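Local coordinates for protein biphenyl 2,3-Dioxygenase Beta Subunit (Sphingobium yanoikuyae, PDB 2GBW) that probably serves as the non-catalytic, structural beta subunit of a six-chain ring-hydroxylating dioxygenase that attacks biphenyl and related aromatic compounds, at residues Y14-H19 with N149-F154; R21-M26 with L138-K143; A108-N113 with L144-N149. One frame throughout, in Å; residues are numbered along the deposited sequence.

Contact 1: residues Y14-H19 with N149-F154; sequences YDIEAH and NGFKVF
Phe151, on the strand that begins at Gly150, reaches across to helix 10-28 and packs against His19, Asp15 and Ile16. Helix 14-19 and strand 150-153 cross at -62°, their axes 8.5 Å apart at closest approach. His19 has its CG anti to the backbone N (chi1 172°), which carries the imidazole off the helix to the start of the strand. There Phe151 CB sits over one face of the imidazole, close to the ring normal and 4.0 Å from the centroid, a CH-pi contact. The phenyl ring beyond it turns its edge toward that imidazole in an offset edge-to-face pair, the planes at 80°. His19 CE1 also comes within 3.2 Å of the carbonyl oxygen Phe151 O. With CG beside its own backbone N, Phe151 sends its ring along the helix: CD1 meets His19 CB, CE1 lies 3.7 Å from the carbonyl oxygen Asp15 O, and CZ ends 3.9 Å from Ile16 CG1, which comes over one face of the phenyl. Asp15 adds its CB at the ring edge, in plane. The polar side of His19 is met by water: ND1 lies 2.7 Å from a water in the imidazole plane, and the same water accepts from the backbone amide N of Phe151 at 3.3 Å. Leu116 of strand 115-128, two strands away from that of Phe151, touches both Ile16 and Phe151, joining the helix, the strand and the curved sheet of this NTF2-like fold. His19 is a zinc ligand in a crystal of this protein, although none is bound to this chain here. The carbon contacts over the imidazole face and the water bridge at its edge probably limit rotation of this metal-capable ring.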
ATOM      1  N   TYR B  14       6.428  36.612 -10.304  1.00 36.60           N
ATOM      2  CA  TYR B  14       5.001  36.409 -10.537  1.00 36.86           C
ATOM      3  C   TYR B  14       4.762  35.927 -11.959  1.00 36.55           C
ATOM      4  O   TYR B  14       4.023  34.959 -12.216  1.00 37.18           O
ATOM      5  CB  TYR B  14       4.205  37.715 -10.329  1.00 37.25           C
ATOM      6  CG  TYR B  14       2.751  37.447 -10.635  1.00 38.09           C
ATOM      7  CD1 TYR B  14       1.898  36.976  -9.637  1.00 41.70           C
ATOM      8  CD2 TYR B  14       2.240  37.590 -11.935  1.00 36.98           C
ATOM      9  CE1 TYR B  14       0.577  36.705  -9.900  1.00 41.62           C
ATOM     10  CE2 TYR B  14       0.899  37.327 -12.217  1.00 40.73           C
ATOM     11  CZ  TYR B  14       0.075  36.868 -11.195  1.00 41.56           C
ATOM     12  OH  TYR B  14      -1.258  36.542 -11.404  1.00 40.50           O
ATOM     13  N   ASP B  15       5.435  36.558 -12.900  1.00 35.80           N
ATOM     14  CA  ASP B  15       5.216  36.204 -14.316  1.00 36.13           C
ATOM     15  C   ASP B  15       5.653  34.780 -14.643  1.00 34.84           C
ATOM     16  O   ASP B  15       5.006  34.086 -15.429  1.00 33.94           O
ATOM     17  CB  ASP B  15       5.935  37.212 -15.168  1.00 35.69           C
ATOM     18  CG  ASP B  15       5.225  38.545 -15.211  1.00 39.43           C
ATOM     19  OD1 ASP B  15       4.046  38.670 -14.793  1.00 42.27           O
ATOM     20  OD2 ASP B  15       5.856  39.467 -15.713  1.00 37.50           O
ATOM     21  N   ILE B  16       6.711  34.319 -13.998  1.00 35.69           N
ATOM     22  CA  ILE B  16       7.199  32.941 -14.197  1.00 36.25           C
ATOM     23  C   ILE B  16       6.221  31.950 -13.581  1.00 35.87           C
ATOM     24  O   ILE B  16       5.879  30.950 -14.171  1.00 36.46           O
ATOM     25  CB  ILE B  16       8.618  32.789 -13.609  1.00 36.65           C
ATOM     26  CG1 ILE B  16       9.648  33.581 -14.418  1.00 36.09           C
ATOM     27  CG2 ILE B  16       8.996  31.295 -13.585  1.00 36.59           C
ATOM     28  CD1 ILE B  16      11.069  33.706 -13.697  1.00 35.46           C
ATOM     29  N   GLU B  17       5.728  32.228 -12.380  1.00 36.16           N
ATOM     30  CA  GLU B  17       4.702  31.400 -11.774  1.00 36.62           C
ATOM     31  C   GLU B  17       3.420  31.299 -12.635  1.00 36.02           C
ATOM     32  O   GLU B  17       2.822  30.201 -12.752  1.00 35.53           O
ATOM     33  CB  GLU B  17       4.376  31.944 -10.390  1.00 37.39           C
ATOM     34  CG  GLU B  17       5.510  31.659  -9.386  1.00 41.65           C
ATOM     35  CD  GLU B  17       5.145  30.735  -8.233  1.00 44.73           C
ATOM     36  OE1 GLU B  17       4.367  29.755  -8.421  1.00 49.50           O
ATOM     37  OE2 GLU B  17       5.697  30.994  -7.126  1.00 46.10           O
ATOM     38  N   ALA B  18       2.963  32.436 -13.161  1.00 37.29           N
ATOM     39  CA  ALA B  18       1.798  32.478 -14.011  1.00 36.62           C
ATOM     40  C   ALA B  18       1.998  31.653 -15.309  1.00 37.46           C
ATOM     41  O   ALA B  18       1.104  30.925 -15.719  1.00 36.41           O
ATOM     42  CB  ALA B  18       1.444  33.938 -14.328  1.00 36.46           C
ATOM     43  N   HIS B  19       3.187  31.749 -15.915  1.00 36.93           N
ATOM     44  CA  HIS B  19       3.591  30.894 -17.015  1.00 36.12           C
ATOM     45  C   HIS B  19       3.507  29.387 -16.659  1.00 36.45           C
ATOM     46  O   HIS B  19       2.919  28.618 -17.407  1.00 37.36           O
ATOM     47  CB  HIS B  19       5.035  31.223 -17.450  1.00 37.56           C
ATOM     48  CG  HIS B  19       5.603  30.260 -18.444  1.00 38.00           C
ATOM     49  ND1 HIS B  19       5.415  30.402 -19.806  1.00 40.95           N
ATOM     50  CD2 HIS B  19       6.305  29.107 -18.275  1.00 36.57           C
ATOM     51  CE1 HIS B  19       5.991  29.386 -20.424  1.00 40.54           C
ATOM     52  NE2 HIS B  19       6.551  28.602 -19.523  1.00 37.07           N
ATOM     53  N   ASN B 149       5.002  38.575 -24.493  1.00 53.31           N
ATOM     54  CA  ASN B 149       4.607  38.918 -23.123  1.00 52.45           C
ATOM     55  C   ASN B 149       4.707  37.717 -22.195  1.00 52.03           C
ATOM     56  O   ASN B 149       4.229  37.786 -21.055  1.00 54.10           O
ATOM     57  CB  ASN B 149       3.175  39.491 -23.076  1.00 52.88           C
ATOM     58  CG  ASN B 149       3.145  40.969 -22.685  1.00 55.73           C
ATOM     59  OD1 ASN B 149       3.826  41.806 -23.299  1.00 58.82           O
ATOM     60  ND2 ASN B 149       2.352  41.293 -21.649  1.00 58.98           N
ATOM     61  N   GLY B 150       5.327  36.621 -22.653  1.00 50.12           N
ATOM     62  CA  GLY B 150       5.507  35.429 -21.823  1.00 47.91           C
ATOM     63  C   GLY B 150       6.921  34.856 -21.885  1.00 46.30           C
ATOM     64  O   GLY B 150       7.907  35.589 -21.998  1.00 43.77           O
ATOM     65  N   PHE B 151       7.013  33.530 -21.831  1.00 43.70           N
ATOM     66  CA  PHE B 151       8.285  32.817 -21.827  1.00 43.22           C
ATOM     67  C   PHE B 151       8.160  31.586 -22.689  1.00 41.97           C
ATOM     68  O   PHE B 151       7.053  31.110 -22.900  1.00 43.03           O
ATOM     69  CB  PHE B 151       8.621  32.345 -20.399  1.00 42.37           C
ATOM     70  CG  PHE B 151       8.707  33.467 -19.424  1.00 40.89           C
ATOM     71  CD1 PHE B 151       7.570  33.909 -18.763  1.00 41.49           C
ATOM     72  CD2 PHE B 151       9.906  34.141 -19.228  1.00 40.87           C
ATOM     73  CE1 PHE B 151       7.632  34.974 -17.886  1.00 41.68           C
ATOM     74  CE2 PHE B 151       9.976  35.236 -18.377  1.00 41.70           C
ATOM     75  CZ  PHE B 151       8.835  35.630 -17.680  1.00 39.72           C
ATOM     76  N   LYS B 152       9.302  31.070 -23.161  1.00 41.04           N
ATOM     77  CA  LYS B 152       9.409  29.708 -23.650  1.00 40.85           C
ATOM     78  C   LYS B 152      10.569  28.979 -23.014  1.00 39.34           C
ATOM     79  O   LYS B 152      11.599  29.561 -22.758  1.00 38.20           O
ATOM     80  CB  LYS B 152       9.554  29.700 -25.168  1.00 41.77           C
ATOM     81  CG  LYS B 152       8.275  30.170 -25.883  1.00 43.48           C
ATOM     82  CD  LYS B 152       8.373  29.997 -27.401  1.00 43.48           C
ATOM     83  CE  LYS B 152       7.071  30.416 -28.076  1.00 45.91           C
ATOM     84  NZ  LYS B 152       7.169  30.379 -29.564  1.00 48.12           N
ATOM     85  N   VAL B 153      10.414  27.674 -22.781  1.00 38.08           N
ATOM     86  CA  VAL B 153      11.521  26.912 -22.218  1.00 38.25           C
ATOM     87  C   VAL B 153      12.420  26.435 -23.368  1.00 38.70           C
ATOM     88  O   VAL B 153      11.925  25.981 -24.416  1.00 38.09           O
ATOM     89  CB  VAL B 153      11.007  25.764 -21.315  1.00 37.96           C
ATOM     90  CG1 VAL B 153      10.121  24.753 -22.108  1.00 37.10           C
ATOM     91  CG2 VAL B 153      12.178  24.989 -20.627  1.00 38.05           C
ATOM     92  N   PHE B 154      13.732  26.579 -23.193  1.00 39.35           N
ATOM     93  CA  PHE B 154      14.689  26.066 -24.158  1.00 40.03           C
ATOM     94  C   PHE B 154      15.605  25.019 -23.547  1.00 40.53           C
ATOM     95  O   PHE B 154      16.281  24.299 -24.270  1.00 41.90           O
ATOM     96  CB  PHE B 154      15.447  27.183 -24.915  1.00 40.75           C
ATOM     97  CG  PHE B 154      16.431  27.999 -24.068  1.00 39.60           C
ATOM     98  CD1 PHE B 154      15.989  29.085 -23.333  1.00 42.88           C
ATOM     99  CD2 PHE B 154      17.784  27.662 -24.011  1.00 43.34           C
ATOM    100  CE1 PHE B 154      16.863  29.836 -22.554  1.00 41.82           C
ATOM    101  CE2 PHE B 154      18.690  28.450 -23.214  1.00 40.42           C
ATOM    102  CZ  PHE B 154      18.196  29.508 -22.490  1.00 42.53           C
TER
HETATM  103  O   HOH W   1       4.062  32.249 -21.321  1.00 41.90           O

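Contact 2: residues R21-M26 with L138-K143; sequences RAEVRM and LGREDK
Helix 21-26 and strand 138-143 stand well apart, the nearest CA atoms, those of Glu23 and Asp142, being 13.3 Å from each other, so two long side chains make the connection. Glu23 leaves the helix with CG anti to the backbone N (chi1 -179°) and stays extended, bringing its carboxylate to the guanidinium of Arg140. The two side chains run alongside each other in opposing senses, and Glu23 OE1 comes obliquely to Arg140 NH1 at 3.3 Å, a salt bridge with the charged planes turned 36° apart. A water also bridges the pair: it donates to Glu23 OE1 at 2.6 Å and accepts from Arg140 NH2 at 3.1 Å, lying in the guanidinium plane. On the strand itself, Asp142 OD2 is a long 3.7 Å from Arg140 NE and well out of the guanidinium plane, a charge contact alone.

The stronger polar partners lie elsewhere. Glu23 OE2 takes Trp35 NE1 and Arg156, while Arg140 pairs with the C-terminal carboxylate of Cys174, gives NE to Ser120 OG and has Tyr20 in a cation-pi contact. Asp142 OD1 forms a salt bridge with Arg156 NE, and OD2 is hydrogen-bonded with Tyr20 OH.

The network lies in the interior, where helix 10-28 packs over the sheet of the NTF2-like fold. With Arg140 and Arg156 close together and Glu23 and Asp142 as their counter-charges, the mixture of charges probably offsets the cost of burying each group, and the chain's last residue is drawn into the same web.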
ATOM      1  N   ARG B  21       1.786  28.008 -14.187  1.00 37.10           N
ATOM      2  CA  ARG B  21       0.363  27.637 -13.924  1.00 37.19           C
ATOM      3  C   ARG B  21      -0.385  27.393 -15.220  1.00 36.98           C
ATOM      4  O   ARG B  21      -1.144  26.426 -15.329  1.00 37.05           O
ATOM      5  CB  ARG B  21      -0.318  28.727 -13.073  1.00 37.60           C
ATOM      6  CG  ARG B  21       0.102  28.707 -11.606  1.00 37.66           C
ATOM      7  CD  ARG B  21      -0.758  29.679 -10.740  1.00 38.42           C
ATOM      8  NE  ARG B  21      -0.627  31.085 -11.066  1.00 39.81           N
ATOM      9  CZ  ARG B  21       0.141  31.954 -10.412  1.00 40.71           C
ATOM     10  NH1 ARG B  21       0.889  31.560  -9.397  1.00 42.04           N
ATOM     11  NH2 ARG B  21       0.169  33.227 -10.770  1.00 43.14           N
ATOM     12  N   ALA B  22      -0.097  28.213 -16.244  1.00 37.15           N
ATOM     13  CA  ALA B  22      -0.742  28.036 -17.566  1.00 37.16           C
ATOM     14  C   ALA B  22      -0.279  26.761 -18.235  1.00 38.21           C
ATOM     15  O   ALA B  22      -1.091  26.058 -18.884  1.00 37.79           O
ATOM     16  CB  ALA B  22      -0.563  29.325 -18.476  1.00 38.28           C
ATOM     17  N   GLU B  23       1.003  26.466 -18.067  1.00 36.46           N
ATOM     18  CA  GLU B  23       1.594  25.237 -18.562  1.00 37.24           C
ATOM     19  C   GLU B  23       0.896  24.019 -17.965  1.00 36.05           C
ATOM     20  O   GLU B  23       0.422  23.155 -18.681  1.00 37.18           O
ATOM     21  CB  GLU B  23       3.082  25.210 -18.229  1.00 36.03           C
ATOM     22  CG  GLU B  23       3.811  23.987 -18.713  1.00 38.92           C
ATOM     23  CD  GLU B  23       5.310  24.148 -18.656  1.00 41.65           C
ATOM     24  OE1 GLU B  23       5.833  24.410 -17.563  1.00 46.71           O
ATOM     25  OE2 GLU B  23       5.960  24.021 -19.702  1.00 42.39           O
ATOM     26  N   VAL B  24       0.834  23.975 -16.645  1.00 36.92           N
ATOM     27  CA  VAL B  24       0.090  22.938 -15.951  1.00 36.48           C
ATOM     28  C   VAL B  24      -1.329  22.781 -16.490  1.00 36.95           C
ATOM     29  O   VAL B  24      -1.795  21.676 -16.711  1.00 37.14           O
ATOM     30  CB  VAL B  24       0.082  23.162 -14.442  1.00 35.79           C
ATOM     31  CG1 VAL B  24      -0.967  22.321 -13.788  1.00 36.67           C
ATOM     32  CG2 VAL B  24       1.426  22.845 -13.866  1.00 38.23           C
ATOM     33  N   ARG B  25      -2.011  23.895 -16.722  1.00 38.68           N
ATOM     34  CA  ARG B  25      -3.372  23.829 -17.228  1.00 39.97           C
ATOM     35  C   ARG B  25      -3.423  23.169 -18.608  1.00 40.65           C
ATOM     36  O   ARG B  25      -4.335  22.409 -18.902  1.00 39.53           O
ATOM     37  CB  ARG B  25      -4.015  25.214 -17.252  1.00 39.57           C
ATOM     38  CG  ARG B  25      -5.528  25.226 -17.302  1.00 42.57           C
ATOM     39  CD  ARG B  25      -6.058  26.669 -17.318  1.00 47.09           C
ATOM     40  NE  ARG B  25      -6.022  27.243 -18.660  1.00 53.43           N
ATOM     41  CZ  ARG B  25      -5.419  28.379 -18.998  1.00 54.10           C
ATOM     42  NH1 ARG B  25      -4.780  29.116 -18.099  1.00 52.70           N
ATOM     43  NH2 ARG B  25      -5.452  28.774 -20.255  1.00 57.46           N
ATOM     44  N   MET B  26      -2.440  23.473 -19.447  1.00 39.99           N
ATOM     45  CA  MET B  26      -2.389  22.882 -20.702  0.50 40.13           C
ATOM     46  C   MET B  26      -2.143  21.359 -20.640  1.00 39.78           C
ATOM     47  O   MET B  26      -2.889  20.643 -21.287  1.00 38.24           O
ATOM     48  CB  MET B  26      -1.243  23.481 -21.523  0.50 40.92           C
ATOM     49  CG  MET B  26      -1.340  24.955 -21.757  0.50 41.85           C
ATOM     50  SD  MET B  26      -2.571  25.439 -22.941  0.50 45.79           S
ATOM     51  CE  MET B  26      -4.037  25.702 -21.927  0.50 46.90           C
ATOM     52  N   LEU B 138       9.444  15.095  -8.540  1.00 40.01           N
ATOM     53  CA  LEU B 138      10.594  15.495  -9.360  1.00 41.46           C
ATOM     54  C   LEU B 138      11.091  16.908  -9.026  1.00 40.95           C
ATOM     55  O   LEU B 138      10.304  17.775  -8.587  1.00 40.54           O
ATOM     56  CB  LEU B 138      10.215  15.536 -10.865  1.00 42.78           C
ATOM     57  CG  LEU B 138       9.606  14.359 -11.622  1.00 47.35           C
ATOM     58  CD1 LEU B 138       8.085  14.530 -11.542  1.00 47.49           C
ATOM     59  CD2 LEU B 138      10.065  14.243 -13.121  1.00 44.47           C
ATOM     60  N   GLY B 139      12.381  17.122  -9.263  1.00 39.97           N
ATOM     61  CA  GLY B 139      12.969  18.481  -9.369  1.00 39.55           C
ATOM     62  C   GLY B 139      13.008  18.837 -10.851  1.00 39.03           C
ATOM     63  O   GLY B 139      13.193  17.989 -11.754  1.00 39.74           O
ATOM     64  N   ARG B 140      12.769  20.089 -11.144  1.00 39.04           N
ATOM     65  CA  ARG B 140      12.823  20.579 -12.485  1.00 39.63           C
ATOM     66  C   ARG B 140      13.842  21.736 -12.511  1.00 39.74           C
ATOM     67  O   ARG B 140      13.834  22.610 -11.642  1.00 40.09           O
ATOM     68  CB  ARG B 140      11.446  21.058 -12.929  1.00 39.44           C
ATOM     69  CG  ARG B 140      11.473  21.694 -14.312  1.00 39.77           C
ATOM     70  CD  ARG B 140      10.090  21.871 -14.896  1.00 41.83           C
ATOM     71  NE  ARG B 140       9.299  22.831 -14.122  1.00 42.26           N
ATOM     72  CZ  ARG B 140       8.027  23.120 -14.352  1.00 44.42           C
ATOM     73  NH1 ARG B 140       7.392  22.569 -15.357  1.00 46.08           N
ATOM     74  NH2 ARG B 140       7.398  24.011 -13.583  1.00 46.15           N
ATOM     75  N   GLU B 141      14.725  21.711 -13.502  1.00 39.79           N
ATOM     76  CA  GLU B 141      15.729  22.744 -13.701  1.00 40.29           C
ATOM     77  C   GLU B 141      15.531  23.226 -15.144  1.00 39.70           C
ATOM     78  O   GLU B 141      15.825  22.475 -16.077  1.00 40.48           O
ATOM     79  CB  GLU B 141      17.138  22.200 -13.447  1.00 40.82           C
ATOM     80  CG  GLU B 141      17.338  21.712 -12.016  1.00 44.58           C
ATOM     81  CD  GLU B 141      18.655  20.984 -11.753  1.00 45.07           C
ATOM     82  OE1 GLU B 141      19.486  20.785 -12.678  1.00 44.37           O
ATOM     83  OE2 GLU B 141      18.849  20.616 -10.561  1.00 52.37           O
ATOM     84  N   ASP B 142      14.980  24.446 -15.303  1.00 39.52           N
ATOM     85  CA  ASP B 142      14.706  25.065 -16.639  1.00 38.97           C
ATOM     86  C   ASP B 142      15.650  26.211 -16.908  1.00 38.92           C
ATOM     87  O   ASP B 142      16.067  26.911 -15.979  1.00 36.05           O
ATOM     88  CB  ASP B 142      13.281  25.650 -16.714  1.00 38.69           C
ATOM     89  CG  ASP B 142      12.166  24.604 -16.807  1.00 42.32           C
ATOM     90  OD1 ASP B 142      12.423  23.411 -17.121  1.00 39.77           O
ATOM     91  OD2 ASP B 142      10.980  25.024 -16.612  1.00 46.90           O
ATOM     92  N   LYS B 143      15.925  26.439 -18.196  1.00 38.88           N
ATOM     93  CA  LYS B 143      16.359  27.723 -18.724  1.00 40.48           C
ATOM     94  C   LYS B 143      15.198  28.215 -19.559  1.00 40.44           C
ATOM     95  O   LYS B 143      14.730  27.500 -20.468  1.00 40.93           O
ATOM     96  CB  LYS B 143      17.565  27.590 -19.628  1.00 41.27           C
ATOM     97  CG  LYS B 143      18.825  26.964 -18.989  1.00 43.64           C
ATOM     98  CD  LYS B 143      20.099  27.670 -19.481  1.00 45.53           C
ATOM     99  CE  LYS B 143      20.284  29.061 -18.845  1.00 48.01           C
ATOM    100  NZ  LYS B 143      21.060  30.071 -19.651  1.00 51.43           N
TER
HETATM  101  O   HOH W   2       4.711  24.191 -15.177  1.00 32.87           O

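Contact 3: residues A108-N113 with L144-N149; sequences AFEAGN and LRRDGN
In the curved mixed sheet of this NTF2-like fold, Glu110 of strand 98-112 and Arg146 of strand 132-147 face each other across the intervening strand 115-128, which is antiparallel to both, and join in an end-on, two-pronged salt bridge. The strands exchange no backbone bonds directly, since strand 115-128 stands between them: Phe109 pairs with its Asp117 and Leu144 with its Leu116. The side chains therefore have to span the gap, and both bend to do so. Glu110 folds at its second torsion, bringing its carboxylate nearer the other strand than its first bond would suggest; Arg146 is likewise bent at chi2 and runs out almost straight from there, crossing Glu110 at about a right angle.

Both carboxylate oxygens of Glu110 are engaged. Arg146 NH2 donates to OE2 at 3.0 Å and Arg146 NH1 to OE1 at 3.3 Å, both bonds nearly straight. Each oxygen offers its syn lone pair, and the carboxylate and guanidinium planes are only 12° apart, so the two groups lie nearly flat with one another. Arg146 NH1 also donates to Gly114 O, the arginine's strongest polar partner, in the turn between strands 98-112 and 115-128, which helps set the rotation of the guanidinium and ties the arginine to that turn as well.

Leu116 touches both partners from the middle strand, and Val12 and Phe151 pack against Arg146, so apolar side chains line its arm. Lying at the protein surface, the pair joins two strands that are not neighbours. Neither acceptor strays far from the guanidinium plane: Glu110 OE1 lies 3° out of it as the partner of NH1, and Glu110 OE2 lies 6° out as the partner of NH2.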
ATOM      1  N   ALA B 108      13.701  31.554  -9.268  1.00 38.43           N
ATOM      2  CA  ALA B 108      14.256  32.003 -10.543  1.00 39.51           C
ATOM      3  C   ALA B 108      15.432  32.953 -10.336  1.00 40.36           C
ATOM      4  O   ALA B 108      15.439  33.769  -9.390  1.00 38.52           O
ATOM      5  CB  ALA B 108      13.186  32.693 -11.350  1.00 38.67           C
ATOM      6  N   PHE B 109      16.397  32.883 -11.257  1.00 40.94           N
ATOM      7  CA  PHE B 109      17.658  33.630 -11.149  1.00 40.27           C
ATOM      8  C   PHE B 109      17.972  34.153 -12.528  1.00 41.20           C
ATOM      9  O   PHE B 109      17.813  33.443 -13.495  1.00 39.82           O
ATOM     10  CB  PHE B 109      18.816  32.719 -10.699  1.00 41.30           C
ATOM     11  CG  PHE B 109      18.583  32.031  -9.358  1.00 41.23           C
ATOM     12  CD1 PHE B 109      18.967  32.668  -8.184  1.00 43.04           C
ATOM     13  CD2 PHE B 109      17.941  30.827  -9.276  1.00 42.40           C
ATOM     14  CE1 PHE B 109      18.773  32.098  -6.966  1.00 43.49           C
ATOM     15  CE2 PHE B 109      17.728  30.224  -8.020  1.00 44.99           C
ATOM     16  CZ  PHE B 109      18.145  30.895  -6.864  1.00 40.97           C
ATOM     17  N   GLU B 110      18.401  35.420 -12.625  1.00 42.73           N
ATOM     18  CA  GLU B 110      18.810  36.019 -13.924  1.00 43.88           C
ATOM     19  C   GLU B 110      20.144  35.389 -14.347  1.00 45.29           C
ATOM     20  O   GLU B 110      21.134  35.434 -13.589  1.00 47.93           O
ATOM     21  CB  GLU B 110      18.935  37.550 -13.797  1.00 44.90           C
ATOM     22  CG  GLU B 110      17.604  38.324 -13.524  1.00 44.99           C
ATOM     23  CD  GLU B 110      16.626  38.398 -14.737  1.00 48.95           C
ATOM     24  OE1 GLU B 110      17.057  38.205 -15.906  1.00 47.28           O
ATOM     25  OE2 GLU B 110      15.420  38.723 -14.524  1.00 49.60           O
ATOM     26  N   ALA B 111      20.219  34.840 -15.549  1.00 45.81           N
ATOM     27  CA  ALA B 111      21.325  33.912 -15.871  1.00 46.28           C
ATOM     28  C   ALA B 111      22.262  34.465 -16.926  1.00 47.23           C
ATOM     29  O   ALA B 111      23.250  33.830 -17.298  1.00 48.53           O
ATOM     30  CB  ALA B 111      20.787  32.597 -16.322  1.00 47.38           C
ATOM     31  N   GLY B 112      21.937  35.627 -17.442  1.00 46.96           N
ATOM     32  CA  GLY B 112      22.720  36.221 -18.499  1.00 46.30           C
ATOM     33  C   GLY B 112      22.064  36.043 -19.850  1.00 46.05           C
ATOM     34  O   GLY B 112      21.321  35.068 -20.075  1.00 44.85           O
ATOM     35  N   ASN B 113      22.354  36.999 -20.739  1.00 45.70           N
ATOM     36  CA  ASN B 113      21.709  37.080 -22.047  1.00 46.13           C
ATOM     37  C   ASN B 113      20.161  37.172 -21.981  1.00 46.50           C
ATOM     38  O   ASN B 113      19.470  36.720 -22.896  1.00 48.07           O
ATOM     39  CB  ASN B 113      22.117  35.861 -22.900  1.00 45.93           C
ATOM     40  CG  ASN B 113      21.832  36.068 -24.367  1.00 45.88           C
ATOM     41  OD1 ASN B 113      21.949  37.186 -24.849  1.00 45.22           O
ATOM     42  ND2 ASN B 113      21.427  35.006 -25.078  1.00 48.46           N
ATOM     43  N   LEU B 144      14.702  29.400 -19.237  1.00 40.49           N
ATOM     44  CA  LEU B 144      13.629  30.045 -19.994  1.00 40.58           C
ATOM     45  C   LEU B 144      14.142  31.301 -20.659  1.00 40.97           C
ATOM     46  O   LEU B 144      15.090  31.932 -20.172  1.00 41.33           O
ATOM     47  CB  LEU B 144      12.519  30.486 -19.059  1.00 40.50           C
ATOM     48  CG  LEU B 144      11.844  29.486 -18.110  1.00 39.70           C
ATOM     49  CD1 LEU B 144      10.784  30.251 -17.367  1.00 36.74           C
ATOM     50  CD2 LEU B 144      11.202  28.295 -18.813  1.00 37.86           C
ATOM     51  N   ARG B 145      13.517  31.691 -21.762  1.00 40.48           N
ATOM     52  CA  ARG B 145      13.713  33.055 -22.259  1.00 42.02           C
ATOM     53  C   ARG B 145      12.372  33.715 -22.488  1.00 43.10           C
ATOM     54  O   ARG B 145      11.349  33.068 -22.693  1.00 41.04           O
ATOM     55  CB  ARG B 145      14.524  33.085 -23.543  1.00 42.63           C
ATOM     56  CG  ARG B 145      13.879  32.299 -24.672  1.00 43.25           C
ATOM     57  CD  ARG B 145      14.549  32.617 -26.020  1.00 40.66           C
ATOM     58  NE  ARG B 145      15.810  31.890 -26.134  1.00 37.88           N
ATOM     59  CZ  ARG B 145      15.965  30.668 -26.645  1.00 39.53           C
ATOM     60  NH1 ARG B 145      14.934  29.979 -27.139  1.00 40.53           N
ATOM     61  NH2 ARG B 145      17.173  30.122 -26.662  1.00 40.59           N
ATOM     62  N   ARG B 146      12.407  35.033 -22.445  1.00 44.51           N
ATOM     63  CA  ARG B 146      11.255  35.857 -22.723  1.00 48.09           C
ATOM     64  C   ARG B 146      10.837  35.696 -24.175  1.00 48.99           C
ATOM     65  O   ARG B 146      11.671  35.673 -25.075  1.00 48.14           O
ATOM     66  CB  ARG B 146      11.578  37.321 -22.437  1.00 48.70           C
ATOM     67  CG  ARG B 146      11.428  37.691 -20.965  1.00 51.02           C
ATOM     68  CD  ARG B 146      12.773  37.677 -20.222  1.00 55.06           C
ATOM     69  NE  ARG B 146      12.644  38.161 -18.835  1.00 55.20           N
ATOM     70  CZ  ARG B 146      13.654  38.267 -17.971  1.00 54.67           C
ATOM     71  NH1 ARG B 146      14.895  37.953 -18.338  1.00 55.14           N
ATOM     72  NH2 ARG B 146      13.419  38.687 -16.735  1.00 55.55           N
ATOM     73  N   ASP B 147       9.535  35.542 -24.374  1.00 50.34           N
ATOM     74  CA  ASP B 147       8.965  35.402 -25.692  1.00 51.07           C
ATOM     75  C   ASP B 147       7.654  36.189 -25.721  1.00 51.82           C
ATOM     76  O   ASP B 147       6.652  35.776 -25.151  1.00 52.05           O
ATOM     77  CB  ASP B 147       8.747  33.923 -26.004  1.00 51.85           C
ATOM     78  CG  ASP B 147       8.356  33.701 -27.451  1.00 53.77           C
ATOM     79  OD1 ASP B 147       9.244  33.765 -28.348  1.00 54.72           O
ATOM     80  OD2 ASP B 147       7.139  33.495 -27.677  1.00 62.71           O
ATOM     81  N   GLY B 148       7.689  37.362 -26.343  1.00 52.49           N
ATOM     82  CA  GLY B 148       6.542  38.273 -26.337  1.00 52.63           C
ATOM     83  C   GLY B 148       6.247  38.757 -24.928  1.00 53.13           C
ATOM     84  O   GLY B 148       7.132  39.282 -24.244  1.00 53.56           O
ATOM     85  N   ASN B 149       5.002  38.575 -24.493  1.00 53.31           N
ATOM     86  CA  ASN B 149       4.607  38.918 -23.123  1.00 52.45           C
ATOM     87  C   ASN B 149       4.707  37.717 -22.195  1.00 52.03           C
ATOM     88  O   ASN B 149       4.229  37.786 -21.055  1.00 54.10           O
ATOM     89  CB  ASN B 149       3.175  39.491 -23.076  1.00 52.88           C
ATOM     90  CG  ASN B 149       3.145  40.969 -22.685  1.00 55.73           C
ATOM     91  OD1 ASN B 149       3.826  41.806 -23.299  1.00 58.82           O
ATOM     92  ND2 ASN B 149       2.352  41.293 -21.649  1.00 58.98           N
TER

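Contacts 1 and 2 are buried and share helix 10-28, whose residues meet the sheet at two places; contact 3 lies on the surface and joins two strands of that sheet. Both buried contacts include a bridging water, but contact 1 meets strand 150-160 mainly through rings and aliphatic carbon, whereas contact 2, nearer the centre of the chain, relies on buried charges backed by many outside partners. Contact 3 is also ionic but is a single flat pair. Strands 132-147 and 150-160 are neighbours in sequence and sheet: Phe154 N lies 3.0 Å from Lys143 O, and Lys152 N 2.9 Å from Arg145 O. Ile16 of contact 1 packs on Ala108 of contact 3.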